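Local coordinates for ABC-type amino acid transport system, permease component (Caldanaerobacter subterraneus subsp. tengcongensis MB4, PDB 4YMU), which probably forms the membrane-spanning permease part of an ABC transporter that carries amino acids, and holds arginine in a pocket within the membrane domain, at residues I85-A90 and I166-L171. Residues are numbered along the deposited sequence; the frame is centred on the assembly and turned at random.
Sequences IPAFTA and IGFADL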
# COMPACT_ATOMS: atom_id res chain seq x y z
N ILE C 85 -33.89 -24.81 20.08
CA ILE C 85 -32.98 -25.14 19.00
C ILE C 85 -31.73 -25.79 19.56
O ILE C 85 -31.12 -25.27 20.51
CB ILE C 85 -32.60 -23.86 18.21
CG1 ILE C 85 -32.87 -22.62 19.07
CG2 ILE C 85 -33.41 -23.78 16.93
CD1 ILE C 85 -32.60 -21.30 18.36
N PRO C 86 -31.32 -26.92 18.95
CA PRO C 86 -30.14 -27.71 19.33
C PRO C 86 -28.87 -26.85 19.42
O PRO C 86 -28.87 -25.71 18.94
CB PRO C 86 -30.01 -28.72 18.18
CG PRO C 86 -31.37 -28.84 17.61
CD PRO C 86 -32.04 -27.50 17.80
N ALA C 87 -27.80 -27.37 20.01
CA ALA C 87 -26.58 -26.57 20.13
C ALA C 87 -25.94 -26.36 18.75
O ALA C 87 -25.41 -25.28 18.44
CB ALA C 87 -25.60 -27.23 21.08
N PHE C 88 -26.04 -27.38 17.92
CA PHE C 88 -25.39 -27.39 16.63
C PHE C 88 -25.97 -26.30 15.75
O PHE C 88 -25.22 -25.44 15.27
CB PHE C 88 -25.57 -28.75 15.96
CG PHE C 88 -24.94 -28.85 14.61
CD1 PHE C 88 -23.57 -28.84 14.47
CD2 PHE C 88 -25.73 -28.97 13.48
CE1 PHE C 88 -22.98 -28.94 13.22
CE2 PHE C 88 -25.16 -29.07 12.23
CZ PHE C 88 -23.78 -29.05 12.10
N THR C 89 -27.28 -26.30 15.56
CA THR C 89 -27.91 -25.28 14.72
C THR C 89 -27.72 -23.87 15.30
O THR C 89 -27.62 -22.90 14.55
CB THR C 89 -29.39 -25.56 14.44
OG1 THR C 89 -30.17 -25.17 15.58
CG2 THR C 89 -29.61 -27.03 14.15
N ALA C 90 -27.66 -23.76 16.62
CA ALA C 90 -27.41 -22.46 17.24
C ALA C 90 -26.01 -21.94 16.85
O ALA C 90 -25.88 -20.80 16.39
CB ALA C 90 -27.54 -22.53 18.74
N ILE C 166 -21.92 -23.61 25.08
CA ILE C 166 -23.34 -23.84 24.82
C ILE C 166 -23.58 -25.34 24.92
O ILE C 166 -24.68 -25.83 24.71
CB ILE C 166 -23.67 -23.33 23.40
CG1 ILE C 166 -25.06 -22.73 23.29
CG2 ILE C 166 -23.55 -24.44 22.34
CD1 ILE C 166 -25.40 -22.42 21.83
N GLY C 167 -22.51 -26.06 25.22
CA GLY C 167 -22.57 -27.49 25.37
C GLY C 167 -22.47 -28.29 24.08
O GLY C 167 -22.80 -29.46 24.06
N PHE C 168 -21.99 -27.67 23.00
CA PHE C 168 -21.79 -28.43 21.77
C PHE C 168 -20.45 -29.15 21.89
O PHE C 168 -19.50 -28.61 22.46
CB PHE C 168 -21.81 -27.51 20.55
CG PHE C 168 -21.64 -28.23 19.24
CD1 PHE C 168 -22.67 -29.01 18.72
CD2 PHE C 168 -20.44 -28.16 18.54
CE1 PHE C 168 -22.52 -29.68 17.52
CE2 PHE C 168 -20.27 -28.84 17.34
CZ PHE C 168 -21.31 -29.60 16.83
N ALA C 169 -20.39 -30.39 21.40
CA ALA C 169 -19.22 -31.24 21.62
C ALA C 169 -18.06 -30.99 20.64
O ALA C 169 -17.60 -31.92 19.96
CB ALA C 169 -19.62 -32.69 21.60
N ASP C 170 -17.56 -29.76 20.60
CA ASP C 170 -16.45 -29.42 19.73
C ASP C 170 -15.16 -29.93 20.35
O ASP C 170 -15.18 -30.71 21.30
CB ASP C 170 -16.36 -27.91 19.54
CG ASP C 170 -15.81 -27.20 20.77
OD1 ASP C 170 -16.13 -27.64 21.90
OD2 ASP C 170 -15.01 -26.25 20.62
N LEU C 171 -14.03 -29.47 19.83
CA LEU C 171 -12.74 -29.88 20.34
C LEU C 171 -12.49 -29.32 21.75
O LEU C 171 -11.79 -29.94 22.56
CB LEU C 171 -11.65 -29.44 19.37
CG LEU C 171 -10.19 -29.62 19.78
CD1 LEU C 171 -9.83 -31.09 19.82
CD2 LEU C 171 -9.28 -28.86 18.81
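Phe88 and Phe168 run alongside each other in the same direction. CE1 of Phe168 comes in at the rim of the Phe88 ring, close to its plane, 3.3 Å from Phe88 CD1 and 3.5 Å from Phe88 CB. The planes of this oblique pair are inclined by 32° and the ring centroids stand 5.5 Å apart. CG of Phe168, anti to the backbone N (chi1 -179°), carries the ring toward Phe88. CD1 of Phe168 brushes the helix backbone at Phe88 N and Phe88 CA. Next to the rings, the methyl of Ala87 meets both CG2 of Ile166 (3.7 Å) and CB of Phe168 (3.8 Å), which lie on the same side of it. One turn further on, Ala90 CB meets the far end of Ile166, its CD1, at 3.8 Å. The contact is apolar throughout. It packs the first turn of helix 87-112, which has Pro86 at its N-cap position, against the loop joining helix 129-160 to helix 174-182, within the membrane domain of a HisMQ-type permease. Helices 87-112 and 129-160 also supply residues of the bound-arginine pocket, among them Asn98, Tyr102 and Glu159. Further out, Met21 and Leu25 of helix 12-44 pack on Phe168, Leu28 of the same helix touches Phe88, whose ring also has a cation-pi contact with Lys24, and Leu71 and Tyr75 of helix 67-75 cover Ile166. Beyond Phe168 the loop makes an inverse gamma turn centred on Ala169, and Asp170 accepts hydrogen bonds from the backbone N-H of Thr172 (at OD2) and of Arg173 (at OD1).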